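Local coordinates for probable M18 family aminopeptidase 1 (Thermotoga maritima, PDB 2GLF), which probably acts as a metal-dependent aminopeptidase of the M18 family, removing residues from the N terminus of peptides, and carries manganese in this crystal, at residues K355-Y363 against V395-I403; G57-Y65 against A75-K83. All coordinates share one frame; numbering follows the deposited sequence.

Contact 1. Residues K355-Y363 against V395-I403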
loop_
_atom_site.group_PDB
_atom_site.type_symbol
_atom_site.label_atom_id
_atom_site.label_comp_id
_atom_site.label_asym_id
_atom_site.label_seq_id
_atom_site.Cartn_x
_atom_site.Cartn_y
_atom_site.Cartn_z
ATOM N N LYS A 355 26.663 -28.938 17.566
ATOM C CA LYS A 355 27.461 -28.140 18.488
ATOM C C LYS A 355 26.669 -26.997 19.123
ATOM O O LYS A 355 26.940 -26.610 20.260
ATOM C CB LYS A 355 28.697 -27.589 17.772
ATOM C CG LYS A 355 29.645 -26.856 18.691
ATOM C CD LYS A 355 31.007 -26.721 18.058
ATOM C CE LYS A 355 31.939 -25.891 18.923
ATOM N NZ LYS A 355 31.446 -24.494 19.070
ATOM N N TYR A 356 25.691 -26.465 18.390
ATOM C CA TYR A 356 24.859 -25.366 18.888
ATOM C C TYR A 356 23.541 -25.214 18.127
ATOM O O TYR A 356 23.439 -25.585 16.951
ATOM C CB TYR A 356 25.637 -24.042 18.841
ATOM C CG TYR A 356 26.171 -23.681 17.470
ATOM C CD1 TYR A 356 25.309 -23.333 16.432
ATOM C CD2 TYR A 356 27.539 -23.723 17.203
ATOM C CE1 TYR A 356 25.791 -23.041 15.161
ATOM C CE2 TYR A 356 28.032 -23.434 15.937
ATOM C CZ TYR A 356 27.153 -23.096 14.919
ATOM O OH TYR A 356 27.631 -22.827 13.659
ATOM N N THR A 357 22.542 -24.655 18.811
ATOM C CA THR A 357 21.214 -24.434 18.244
ATOM C C THR A 357 20.542 -23.228 18.886
ATOM O O THR A 357 19.782 -23.378 19.844
ATOM C CB THR A 357 20.284 -25.639 18.484
ATOM O OG1 THR A 357 20.260 -25.950 19.882
ATOM C CG2 THR A 357 20.752 -26.846 17.706
ATOM N N GLY A 358 20.807 -22.036 18.364
ATOM C CA GLY A 358 20.190 -20.850 18.935
ATOM C C GLY A 358 19.354 -20.089 17.928
ATOM O O GLY A 358 18.626 -20.685 17.135
ATOM N N ALA A 359 19.451 -18.765 17.963
ATOM C CA ALA A 359 18.709 -17.919 17.035
ATOM C C ALA A 359 19.663 -16.915 16.390
ATOM O O ALA A 359 20.733 -17.284 15.915
ATOM C CB ALA A 359 17.588 -17.193 17.763
ATOM N N ARG A 360 19.285 -15.645 16.393
ATOM C CA ARG A 360 20.112 -14.604 15.800
ATOM C C ARG A 360 21.588 -14.639 16.257
ATOM O O ARG A 360 22.049 -13.750 16.982
ATOM C CB ARG A 360 19.496 -13.239 16.114
ATOM C CG ARG A 360 18.084 -13.070 15.584
ATOM C CD ARG A 360 18.092 -12.817 14.096
ATOM N NE ARG A 360 18.807 -11.583 13.786
ATOM C CZ ARG A 360 18.973 -11.101 12.560
ATOM N NH1 ARG A 360 18.472 -11.750 11.517
ATOM N NH2 ARG A 360 19.639 -9.968 12.378
ATOM N N GLY A 361 22.332 -15.654 15.831
ATOM C CA GLY A 361 23.728 -15.728 16.220
ATOM C C GLY A 361 24.018 -16.356 17.577
ATOM O O GLY A 361 24.656 -15.733 18.425
ATOM N N LYS A 362 23.545 -17.586 17.778
ATOM C CA LYS A 362 23.766 -18.343 19.009
ATOM C C LYS A 362 23.136 -17.854 20.312
ATOM O O LYS A 362 23.687 -18.106 21.388
ATOM C CB LYS A 362 25.265 -18.531 19.250
ATOM C CG LYS A 362 25.913 -19.617 18.421
ATOM C CD LYS A 362 26.706 -19.038 17.278
ATOM C CE LYS A 362 27.630 -20.091 16.694
ATOM N NZ LYS A 362 28.605 -20.582 17.720
ATOM N N TYR A 363 21.996 -17.175 20.241
ATOM C CA TYR A 363 21.344 -16.701 21.460
ATOM C C TYR A 363 20.659 -17.850 22.180
ATOM O O TYR A 363 20.180 -18.789 21.546
ATOM C CB TYR A 363 20.281 -15.636 21.164
ATOM C CG TYR A 363 20.790 -14.378 20.512
ATOM C CD1 TYR A 363 22.153 -14.106 20.440
ATOM C CD2 TYR A 363 19.902 -13.459 19.954
ATOM C CE1 TYR A 363 22.624 -12.947 19.824
ATOM C CE2 TYR A 363 20.360 -12.298 19.336
ATOM C CZ TYR A 363 21.723 -12.048 19.272
ATOM O OH TYR A 363 22.191 -10.921 18.632
ATOM N N VAL A 395 22.151 -19.511 8.911
ATOM C CA VAL A 395 22.304 -18.612 10.046
ATOM C C VAL A 395 21.067 -17.957 10.679
ATOM O O VAL A 395 20.808 -18.178 11.867
ATOM C CB VAL A 395 23.365 -17.545 9.730
ATOM C CG1 VAL A 395 23.447 -16.506 10.849
ATOM C CG2 VAL A 395 24.708 -18.234 9.562
ATOM N N ASP A 396 20.295 -17.160 9.952
ATOM C CA ASP A 396 19.133 -16.565 10.619
ATOM C C ASP A 396 17.772 -17.159 10.253
ATOM O O ASP A 396 16.737 -16.517 10.426
ATOM C CB ASP A 396 19.123 -15.048 10.417
ATOM C CG ASP A 396 20.131 -14.346 11.304
ATOM O OD1 ASP A 396 20.173 -14.677 12.509
ATOM O OD2 ASP A 396 20.870 -13.467 10.809
ATOM N N GLN A 397 17.784 -18.400 9.775
ATOM C CA GLN A 397 16.570 -19.105 9.375
ATOM C C GLN A 397 15.540 -19.313 10.479
ATOM O O GLN A 397 14.345 -19.046 10.287
ATOM C CB GLN A 397 16.934 -20.458 8.773
ATOM C CG GLN A 397 17.034 -20.419 7.274
ATOM C CD GLN A 397 15.686 -20.243 6.625
ATOM O OE1 GLN A 397 15.587 -20.047 5.419
ATOM N NE2 GLN A 397 14.634 -20.320 7.424
ATOM N N GLY A 398 15.990 -19.803 11.629
ATOM C CA GLY A 398 15.063 -20.039 12.717
ATOM C C GLY A 398 15.729 -20.385 14.026
ATOM O O GLY A 398 16.952 -20.391 14.130
ATOM N N GLY A 399 14.912 -20.680 15.030
ATOM C CA GLY A 399 15.446 -21.016 16.335
ATOM C C GLY A 399 15.305 -22.476 16.708
ATOM O O GLY A 399 14.625 -23.244 16.031
ATOM N N GLY A 400 15.965 -22.852 17.797
ATOM C CA GLY A 400 15.912 -24.217 18.269
ATOM C C GLY A 400 15.904 -24.260 19.781
ATOM O O GLY A 400 14.847 -24.199 20.404
ATOM N N GLY A 401 17.089 -24.354 20.372
ATOM C CA GLY A 401 17.189 -24.408 21.817
ATOM C C GLY A 401 16.703 -25.731 22.378
ATOM O O GLY A 401 15.524 -26.063 22.262
ATOM N N THR A 402 17.613 -26.496 22.974
ATOM C CA THR A 402 17.268 -27.783 23.569
ATOM C C THR A 402 17.507 -27.694 25.068
ATOM O O THR A 402 17.883 -26.638 25.578
ATOM C CB THR A 402 18.126 -28.922 23.008
ATOM O OG1 THR A 402 19.505 -28.629 23.242
ATOM C CG2 THR A 402 17.892 -29.088 21.516
ATOM N N ILE A 403 17.305 -28.804 25.773
ATOM C CA ILE A 403 17.486 -28.812 27.218
ATOM C C ILE A 403 18.951 -28.868 27.650
ATOM O O ILE A 403 19.260 -28.755 28.838
ATOM C CB ILE A 403 16.716 -29.978 27.871
ATOM C CG1 ILE A 403 17.378 -31.314 27.549
ATOM C CG2 ILE A 403 15.286 -29.976 27.375
ATOM C CD1 ILE A 403 16.776 -32.481 28.320
#
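R360 and D396 meet at one end of this contact through charge. NH1 of R360 lies 3.0 Å from OD2 of D396, yet that oxygen stands over a face of the guanidinium, the two flat groups being only 16° from parallel. No N-H therefore points at that oxygen, and the salt bridge is electrostatic. Bends at chi2 and chi3 of R360, both turned to the same hand, bring its guanidinium alongside the D396 carboxylate; the arginine is poorly ordered, so the details are less certain. The other partners of the carboxylate are on the second subunit: OD1 is hydrogen-bonded to OH of Y118 of that subunit, and OD2 forms a salt bridge with NZ of its K124. With an alanine at D396, K124 and Y118 of the second subunit would probably lose this carboxylate as a partner, and R360 its counter-charge.

At the other end the backbone does the joining. G401 N donates to T357 O over 2.9 Å, a bond bent to 135° at the hydrogen. Between the ends, G399 CA approaches G358 O at 3.3 Å as a CA-H...O contact. G401 has a positive phi, a backbone conformation that glycine adopts readily. T402 OG1 bonds to D416 and, weakly, caps A404 N, while T357 N is satisfied by T365 OG1.

Loop 355-363 leaves strand 351-354 toward helix 370-382, whereas loop 395-403 runs from strand 387-389 into helix 404-408, bringing the T402 side chain to about 6 Å from a bound manganese ion beside strand 321-329.

Contact 2. Residues G57-Y65 against A75-K83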
loop_
_atom_site.group_PDB
_atom_site.type_symbol
_atom_site.label_atom_id
_atom_site.label_comp_id
_atom_site.label_asym_id
_atom_site.label_seq_id
_atom_site.Cartn_x
_atom_site.Cartn_y
_atom_site.Cartn_z
ATOM N N GLY A 57 21.259 -52.161 48.957
ATOM C CA GLY A 57 22.044 -53.175 48.272
ATOM C C GLY A 57 23.373 -52.727 47.687
ATOM O O GLY A 57 23.690 -53.061 46.542
ATOM N N ASP A 58 24.145 -51.979 48.471
ATOM C CA ASP A 58 25.466 -51.477 48.064
ATOM C C ASP A 58 25.425 -50.236 47.174
ATOM O O ASP A 58 25.290 -50.327 45.952
ATOM C CB ASP A 58 26.276 -52.577 47.368
ATOM C CG ASP A 58 27.692 -52.134 47.030
ATOM O OD1 ASP A 58 28.405 -51.649 47.934
ATOM O OD2 ASP A 58 28.097 -52.272 45.860
ATOM N N PRO A 59 25.570 -49.054 47.784
ATOM C CA PRO A 59 25.555 -47.764 47.089
ATOM C C PRO A 59 26.532 -47.693 45.921
ATOM O O PRO A 59 26.439 -46.804 45.075
ATOM C CB PRO A 59 25.919 -46.776 48.195
ATOM C CG PRO A 59 25.367 -47.435 49.420
ATOM C CD PRO A 59 25.789 -48.865 49.228
HETATM N N MSE A 60 27.471 -48.631 45.881
HETATM C CA MSE A 60 28.468 -48.654 44.825
HETATM C C MSE A 60 27.955 -49.379 43.601
HETATM O O MSE A 60 28.528 -49.265 42.522
HETATM C CB MSE A 60 29.748 -49.316 45.330
HETATM C CG MSE A 60 30.952 -48.388 45.356
HETATM SE SE MSE A 60 30.542 -46.630 46.058
HETATM C CE MSE A 60 29.797 -47.129 47.773
ATOM N N ASN A 61 26.877 -50.131 43.766
ATOM C CA ASN A 61 26.306 -50.849 42.642
ATOM C C ASN A 61 24.786 -50.820 42.699
ATOM O O ASN A 61 24.164 -51.647 43.365
ATOM C CB ASN A 61 26.799 -52.293 42.610
ATOM C CG ASN A 61 26.311 -53.041 41.386
ATOM O OD1 ASN A 61 25.133 -53.379 41.276
ATOM N ND2 ASN A 61 27.216 -53.289 40.446
HETATM N N MSE A 62 24.199 -49.857 41.993
HETATM C CA MSE A 62 22.752 -49.698 41.962
HETATM C C MSE A 62 22.250 -49.662 40.526
HETATM O O MSE A 62 22.925 -49.147 39.634
HETATM C CB MSE A 62 22.340 -48.388 42.645
HETATM C CG MSE A 62 22.836 -48.196 44.069
HETATM SE SE MSE A 62 22.434 -46.421 44.793
HETATM C CE MSE A 62 20.565 -46.674 45.152
ATOM N N THR A 63 21.064 -50.216 40.315
ATOM C CA THR A 63 20.410 -50.214 39.014
ATOM C C THR A 63 19.023 -49.690 39.380
ATOM O O THR A 63 18.029 -50.417 39.387
ATOM C CB THR A 63 20.319 -51.630 38.426
ATOM O OG1 THR A 63 19.634 -52.486 39.347
ATOM C CG2 THR A 63 21.707 -52.186 38.172
ATOM N N VAL A 64 18.985 -48.402 39.698
ATOM C CA VAL A 64 17.772 -47.741 40.146
ATOM C C VAL A 64 17.128 -46.782 39.171
ATOM O O VAL A 64 17.674 -46.486 38.110
ATOM C CB VAL A 64 18.054 -46.946 41.423
ATOM C CG1 VAL A 64 18.498 -47.886 42.536
ATOM C CG2 VAL A 64 19.125 -45.902 41.139
ATOM N N TYR A 65 15.957 -46.292 39.556
ATOM C CA TYR A 65 15.227 -45.331 38.754
ATOM C C TYR A 65 14.229 -44.598 39.630
ATOM O O TYR A 65 13.672 -45.164 40.563
ATOM C CB TYR A 65 14.500 -46.021 37.590
ATOM C CG TYR A 65 13.340 -46.900 37.989
ATOM C CD1 TYR A 65 12.171 -46.353 38.527
ATOM C CD2 TYR A 65 13.407 -48.286 37.827
ATOM C CE1 TYR A 65 11.096 -47.167 38.901
ATOM C CE2 TYR A 65 12.339 -49.111 38.193
ATOM C CZ TYR A 65 11.190 -48.546 38.734
ATOM O OH TYR A 65 10.155 -49.363 39.142
ATOM N N ALA A 75 16.759 -42.965 35.268
ATOM C CA ALA A 75 17.246 -44.310 35.530
ATOM C C ALA A 75 18.761 -44.312 35.593
ATOM O O ALA A 75 19.424 -43.828 34.680
ATOM C CB ALA A 75 16.777 -45.258 34.443
ATOM N N PHE A 76 19.311 -44.850 36.676
ATOM C CA PHE A 76 20.755 -44.906 36.812
ATOM C C PHE A 76 21.262 -46.330 36.941
ATOM O O PHE A 76 20.502 -47.278 37.157
ATOM C CB PHE A 76 21.233 -44.122 38.038
ATOM C CG PHE A 76 20.729 -42.715 38.097
ATOM C CD1 PHE A 76 19.616 -42.393 38.876
ATOM C CD2 PHE A 76 21.354 -41.705 37.367
ATOM C CE1 PHE A 76 19.136 -41.090 38.923
ATOM C CE2 PHE A 76 20.879 -40.396 37.407
ATOM C CZ PHE A 76 19.769 -40.087 38.184
ATOM N N ARG A 77 22.571 -46.454 36.778
ATOM C CA ARG A 77 23.287 -47.707 36.926
ATOM C C ARG A 77 24.561 -47.265 37.628
ATOM O O ARG A 77 25.623 -47.159 37.014
ATOM C CB ARG A 77 23.594 -48.351 35.568
ATOM C CG ARG A 77 22.422 -49.108 34.984
ATOM C CD ARG A 77 22.802 -49.849 33.721
ATOM N NE ARG A 77 23.843 -50.842 33.965
ATOM C CZ ARG A 77 24.434 -51.560 33.010
ATOM N NH1 ARG A 77 24.087 -51.400 31.740
ATOM N NH2 ARG A 77 25.386 -52.431 33.325
ATOM N N VAL A 78 24.418 -46.946 38.914
ATOM C CA VAL A 78 25.540 -46.510 39.728
ATOM C C VAL A 78 26.474 -47.702 39.789
ATOM O O VAL A 78 26.054 -48.812 40.126
ATOM C CB VAL A 78 25.087 -46.127 41.140
ATOM C CG1 VAL A 78 26.281 -45.744 41.975
ATOM C CG2 VAL A 78 24.111 -44.969 41.068
ATOM N N VAL A 79 27.737 -47.469 39.455
ATOM C CA VAL A 79 28.720 -48.533 39.420
ATOM C C VAL A 79 30.009 -48.158 40.143
ATOM O O VAL A 79 30.931 -48.966 40.257
ATOM C CB VAL A 79 29.003 -48.906 37.943
ATOM C CG1 VAL A 79 30.154 -49.870 37.836
ATOM C CG2 VAL A 79 27.754 -49.532 37.335
ATOM N N ASP A 80 30.069 -46.931 40.641
ATOM C CA ASP A 80 31.246 -46.469 41.360
ATOM C C ASP A 80 30.846 -45.296 42.246
ATOM O O ASP A 80 29.658 -45.049 42.458
ATOM C CB ASP A 80 32.332 -46.026 40.382
ATOM C CG ASP A 80 33.720 -46.047 41.004
ATOM O OD1 ASP A 80 33.855 -45.656 42.184
ATOM O OD2 ASP A 80 34.681 -46.448 40.313
ATOM N N ASP A 81 31.831 -44.585 42.774
ATOM C CA ASP A 81 31.568 -43.432 43.614
ATOM C C ASP A 81 31.053 -42.316 42.688
ATOM O O ASP A 81 31.715 -41.970 41.707
ATOM C CB ASP A 81 32.874 -43.021 44.300
ATOM C CG ASP A 81 32.723 -41.796 45.169
ATOM O OD1 ASP A 81 33.752 -41.341 45.704
ATOM O OD2 ASP A 81 31.591 -41.289 45.322
ATOM N N LEU A 82 29.878 -41.760 42.977
ATOM C CA LEU A 82 29.338 -40.697 42.126
ATOM C C LEU A 82 30.294 -39.537 41.963
ATOM O O LEU A 82 30.169 -38.760 41.018
ATOM C CB LEU A 82 28.018 -40.148 42.660
ATOM C CG LEU A 82 26.727 -40.900 42.347
ATOM C CD1 LEU A 82 25.572 -39.895 42.429
ATOM C CD2 LEU A 82 26.788 -41.534 40.956
ATOM N N LYS A 83 31.240 -39.408 42.888
ATOM C CA LYS A 83 32.201 -38.320 42.804
ATOM C C LYS A 83 33.003 -38.408 41.514
ATOM O O LYS A 83 33.549 -37.413 41.047
ATOM C CB LYS A 83 33.142 -38.327 44.017
ATOM C CG LYS A 83 32.565 -37.653 45.257
ATOM C CD LYS A 83 33.676 -37.210 46.200
ATOM C CE LYS A 83 34.203 -38.345 47.059
ATOM N NZ LYS A 83 33.280 -38.647 48.188
#
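The antiparallel hairpin of strands 64-67 and 73-77 supplies this contact, which runs from paired strands into the loops beyond their open ends. F76 N donates to V64 O at 2.7 Å, with an N-H...O angle of 153°; one residue along, Y65 and A75 form a non-hydrogen-bonded pair whose CB atoms lie 4.0 Å apart on one face of the sheet. That face is covered by L44 of helix 33-45, and Y65 OH is hydrogen-bonded to D45. V64 reaches the F76 ring by its edge: CG2, placed between the backbone N and the carbonyl carbon (chi1 -62° for CG1), comes near the ring plane and packs 4.2 Å from F76 CB.

Past the strand ends, M62 N still donates to V78 O over 2.8 Å. V78 points toward the facing segment; its CB packs 3.9 Å from CB of M62, a selenomethionine, and its CG1 meets P59 O at 3.3 Å. M62 then leads away to L52, F55 and M303. The type I turn from D58 to N61, closed by N61 N to D58 O, turns the chain into this pairing, and D81 OD2 accepts from K83 N in an Asx turn. Backbone bonds from T63 to V50 and from R77 to I270 join the hairpin to strand 50-51 on one flank and strand 270-275 on the other, as expected of a beta hairpin built into a larger mixed sheet.

How the contacts relate
From the N terminus, the chain first meets contact 2, which closes the short hairpin between 57-65 and 75-83 with nine residues between the segments, four of them strand. Contact 1 follows far along the sequence, joining 355-363 to 395-403 and closing a loop of 31 residues that contains helix 370-382 and strand 387-389. The two closures are in series, so neither nests in nor crosses the other. Both relate to the same mixed sheet: contact 2 includes two of its strands, near the 50-51 edge, whereas contact 1 joins loops that follow strands 351-354 and 387-389 near the other edge. Their centres lie 36 Å apart and their nearest atoms about 13 Å.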